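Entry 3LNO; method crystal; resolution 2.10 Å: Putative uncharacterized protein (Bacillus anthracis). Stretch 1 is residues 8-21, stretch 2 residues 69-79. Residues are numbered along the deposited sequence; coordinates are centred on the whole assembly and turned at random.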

# COMPACT_ATOMS: atom_id res chain seq x y z
N ALA A 8 6.11 -14.07 -5.51
CA ALA A 8 6.86 -13.97 -4.28
C ALA A 8 7.40 -12.54 -4.12
O ALA A 8 7.47 -12.01 -3.02
CB ALA A 8 7.99 -15.01 -4.22
N PHE A 9 7.75 -11.90 -5.24
CA PHE A 9 8.25 -10.53 -5.19
C PHE A 9 7.11 -9.59 -4.79
O PHE A 9 7.29 -8.67 -4.00
CB PHE A 9 8.86 -10.11 -6.54
CG PHE A 9 9.57 -8.77 -6.49
CD1 PHE A 9 10.51 -8.51 -5.50
CD2 PHE A 9 9.30 -7.78 -7.43
CE1 PHE A 9 11.17 -7.29 -5.44
CE2 PHE A 9 9.96 -6.56 -7.39
CZ PHE A 9 10.90 -6.31 -6.38
N GLU A 10 5.93 -9.83 -5.35
CA GLU A 10 4.75 -9.05 -5.03
C GLU A 10 4.43 -9.15 -3.56
O GLU A 10 4.04 -8.17 -2.92
CB GLU A 10 3.56 -9.54 -5.87
CG GLU A 10 3.81 -9.27 -7.33
CD GLU A 10 2.88 -10.04 -8.25
OE1 GLU A 10 2.20 -10.99 -7.79
OE2 GLU A 10 2.87 -9.70 -9.44
N ASN A 11 4.60 -10.35 -3.02
CA ASN A 11 4.29 -10.54 -1.62
C ASN A 11 5.31 -9.75 -0.77
O ASN A 11 4.95 -9.09 0.21
CB ASN A 11 4.34 -12.04 -1.30
CG ASN A 11 3.95 -12.32 0.12
OD1 ASN A 11 2.86 -11.98 0.54
ND2 ASN A 11 4.87 -12.93 0.87
N LYS A 12 6.57 -9.82 -1.16
CA LYS A 12 7.61 -9.07 -0.44
C LYS A 12 7.33 -7.57 -0.50
O LYS A 12 7.42 -6.86 0.50
CB LYS A 12 8.98 -9.38 -1.04
CG LYS A 12 10.11 -8.60 -0.39
CD LYS A 12 11.42 -8.90 -1.09
CE LYS A 12 12.62 -8.62 -0.17
NZ LYS A 12 13.93 -8.81 -0.87
N LEU A 13 6.97 -7.07 -1.68
CA LEU A 13 6.65 -5.65 -1.80
C LEU A 13 5.49 -5.29 -0.89
O LEU A 13 5.50 -4.23 -0.25
CB LEU A 13 6.33 -5.27 -3.24
CG LEU A 13 7.45 -5.31 -4.29
CD1 LEU A 13 6.86 -5.03 -5.67
CD2 LEU A 13 8.50 -4.29 -3.98
N TYR A 14 4.47 -6.13 -0.85
CA TYR A 14 3.26 -5.79 -0.09
C TYR A 14 3.57 -5.73 1.41
O TYR A 14 3.11 -4.83 2.11
CB TYR A 14 2.15 -6.82 -0.38
CG TYR A 14 0.83 -6.61 0.31
CD1 TYR A 14 -0.18 -5.85 -0.29
CD2 TYR A 14 0.56 -7.19 1.56
CE1 TYR A 14 -1.39 -5.66 0.32
CE2 TYR A 14 -0.66 -6.98 2.20
CZ TYR A 14 -1.63 -6.24 1.56
OH TYR A 14 -2.84 -6.06 2.17
N ALA A 15 4.37 -6.67 1.89
CA ALA A 15 4.75 -6.71 3.31
C ALA A 15 5.52 -5.45 3.69
O ALA A 15 5.38 -4.91 4.78
CB ALA A 15 5.62 -8.01 3.64
N ASN A 16 6.34 -4.95 2.77
CA ASN A 16 7.11 -3.76 3.10
C ASN A 16 6.26 -2.48 3.18
O ASN A 16 6.66 -1.49 3.77
CB ASN A 16 8.29 -3.60 2.14
CG ASN A 16 9.48 -4.41 2.58
OD1 ASN A 16 10.32 -3.93 3.35
ND2 ASN A 16 9.55 -5.67 2.12
N LEU A 17 5.07 -2.52 2.57
CA LEU A 17 4.15 -1.39 2.61
C LEU A 17 3.57 -1.19 4.03
O LEU A 17 2.93 -0.18 4.32
CB LEU A 17 3.04 -1.58 1.58
CG LEU A 17 3.49 -1.46 0.11
CD1 LEU A 17 2.29 -1.69 -0.81
CD2 LEU A 17 4.08 -0.04 -0.15
N GLU A 18 3.83 -2.14 4.92
CA GLU A 18 3.45 -1.92 6.33
C GLU A 18 4.24 -0.81 6.98
O GLU A 18 3.89 -0.37 8.08
CB GLU A 18 3.62 -3.17 7.18
CG GLU A 18 2.63 -4.23 6.83
CD GLU A 18 2.82 -5.47 7.65
OE1 GLU A 18 3.95 -6.01 7.70
OE2 GLU A 18 1.81 -5.91 8.24
N ALA A 19 5.32 -0.37 6.34
CA ALA A 19 6.10 0.74 6.89
C ALA A 19 5.60 2.08 6.42
O ALA A 19 6.21 3.10 6.71
CB ALA A 19 7.58 0.57 6.54
N VAL A 20 4.52 2.09 5.64
CA VAL A 20 3.92 3.36 5.16
C VAL A 20 2.67 3.66 6.00
O VAL A 20 1.70 2.90 5.96
CB VAL A 20 3.50 3.27 3.67
CG1 VAL A 20 2.80 4.55 3.23
CG2 VAL A 20 4.71 2.93 2.74
N ILE A 21 2.70 4.74 6.76
CA ILE A 21 1.62 5.06 7.69
C ILE A 21 0.66 6.11 7.13
O ILE A 21 1.10 7.10 6.53
CB ILE A 21 2.20 5.61 9.02
CG1 ILE A 21 3.43 4.79 9.46
CG2 ILE A 21 1.16 5.57 10.12
CD1 ILE A 21 3.14 3.31 9.56
N LYS A 69 9.57 5.96 -1.58
CA LYS A 69 10.74 5.93 -0.72
C LYS A 69 10.86 4.59 0.00
O LYS A 69 11.96 3.99 0.07
CB LYS A 69 10.65 7.06 0.31
CG LYS A 69 11.82 7.08 1.28
CD LYS A 69 11.98 8.44 1.98
CE LYS A 69 10.95 8.65 3.10
NZ LYS A 69 11.25 9.87 3.93
N VAL A 70 9.76 4.10 0.56
CA VAL A 70 9.87 2.90 1.38
C VAL A 70 10.29 1.72 0.50
O VAL A 70 11.21 0.98 0.83
CB VAL A 70 8.56 2.59 2.14
CG1 VAL A 70 8.46 1.08 2.47
CG2 VAL A 70 8.47 3.44 3.41
N LEU A 71 9.64 1.57 -0.64
CA LEU A 71 9.95 0.40 -1.46
C LEU A 71 11.35 0.51 -2.06
O LEU A 71 12.10 -0.47 -2.05
CB LEU A 71 8.88 0.18 -2.54
CG LEU A 71 7.50 -0.14 -2.01
CD1 LEU A 71 6.56 -0.40 -3.16
CD2 LEU A 71 7.53 -1.38 -1.06
N SER A 72 11.74 1.70 -2.54
CA SER A 72 13.05 1.82 -3.17
C SER A 72 14.15 1.62 -2.14
O SER A 72 15.20 1.04 -2.42
CB SER A 72 13.22 3.17 -3.88
OG SER A 72 13.11 4.25 -2.96
N THR A 73 13.89 2.08 -0.93
CA THR A 73 14.88 1.93 0.14
C THR A 73 14.90 0.52 0.71
O THR A 73 15.97 -0.07 0.87
CB THR A 73 14.58 2.91 1.27
OG1 THR A 73 14.55 4.24 0.72
CG2 THR A 73 15.64 2.80 2.35
N ASN A 74 13.73 -0.04 1.00
CA ASN A 74 13.68 -1.32 1.71
C ASN A 74 13.73 -2.53 0.81
O ASN A 74 14.14 -3.61 1.24
CB ASN A 74 12.48 -1.33 2.69
CG ASN A 74 12.64 -0.29 3.81
OD1 ASN A 74 13.67 0.37 3.89
ND2 ASN A 74 11.65 -0.16 4.68
N VAL A 75 13.37 -2.36 -0.45
CA VAL A 75 13.42 -3.46 -1.41
C VAL A 75 14.19 -2.99 -2.65
O VAL A 75 13.61 -2.79 -3.72
CB VAL A 75 12.00 -3.89 -1.81
CG1 VAL A 75 12.05 -5.19 -2.59
CG2 VAL A 75 11.13 -4.03 -0.54
N PRO A 76 15.51 -2.80 -2.48
CA PRO A 76 16.38 -2.17 -3.49
C PRO A 76 16.36 -2.86 -4.84
O PRO A 76 16.68 -2.24 -5.84
CB PRO A 76 17.78 -2.27 -2.87
CG PRO A 76 17.65 -3.41 -1.81
CD PRO A 76 16.25 -3.21 -1.28
N GLU A 77 15.99 -4.14 -4.88
CA GLU A 77 15.93 -4.83 -6.16
C GLU A 77 14.68 -4.48 -6.98
O GLU A 77 14.53 -4.94 -8.12
CB GLU A 77 16.08 -6.36 -6.00
CG GLU A 77 14.86 -7.11 -5.40
CD GLU A 77 14.81 -7.07 -3.88
OE1 GLU A 77 15.30 -6.07 -3.29
OE2 GLU A 77 14.25 -8.02 -3.27
N VAL A 78 13.77 -3.67 -6.43
CA VAL A 78 12.65 -3.20 -7.24
C VAL A 78 13.17 -2.21 -8.30
O VAL A 78 14.12 -1.47 -8.03
CB VAL A 78 11.52 -2.53 -6.39
CG1 VAL A 78 11.94 -1.17 -5.89
CG2 VAL A 78 10.26 -2.38 -7.21
N ASN A 79 12.59 -2.22 -9.49
CA ASN A 79 12.95 -1.22 -10.50
C ASN A 79 11.93 -0.12 -10.59
O ASN A 79 11.91 0.74 -9.71
CB ASN A 79 13.31 -1.85 -11.83
CG ASN A 79 14.65 -2.57 -11.74
OD1 ASN A 79 15.59 -2.04 -11.15
ND2 ASN A 79 14.71 -3.80 -12.23
O HOH W 1 9.42 -1.56 4.48

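The contact is a set of apolar knobs seated along one flank of the first helix and the 3-10 segment 17-19, with a single charged clasp at the solvent-exposed edge. Together the stretches cover 582 Å², both sides summed; F9, L13, L17, V20, L71, V75 and V78 are buried, which suits their apolar side chains. The two helix axes come no closer than 10.1 Å and run at 120° to each other, so side chains must fill the space between them.

V75, the first residue to leave helical phi/psi, supplies one of the main bumps. Its CA-to-CB bond points toward the helix, and its CG1 meets F9 CE1 at 3.6 Å and L13 CD2 at 3.9 Å, while its CG2 lies 3.5 Å from N16 ND2. A short branched side chain suits this hollow, touching several walls without reaching far. F9 and L13 start sideways and bring their ends nearer. The type I turn from V75 to V78 brings the chain round to F9: V78 CA sits at the edge of the F9 ring, near its plane, 3.7 Å from F9 CZ.

L71 starts sideways and brings CD2 in, 3.6 Å from L13 O and 3.8 Å from L17 CD2. V70 fills the next recess, its CG1 3.4 Å from N16 O and its CG2 3.9 Å from V20 CG2. The small A19 leaves a shallow wall here, its CB 4.2 Å from V70 CG1.

K12, extended with all four chi angles t, carries NZ to E77 OE2 at 2.5 Å, a salt bridge and the one direct hydrogen bond between the stretches; K12 CD also lies 4.1 Å from V75 CG1. N16 is polar yet sits inside the contact, its amide satisfied: ND2 donates to K12 O at 2.9 Å, anchoring it against its own helix. A water then donates to N16 O at 2.9 Å and N16 OD1 at 2.8 Å, and accepts from N74 ND2 at 2.6 Å, bridging to N74 at the exposed edge.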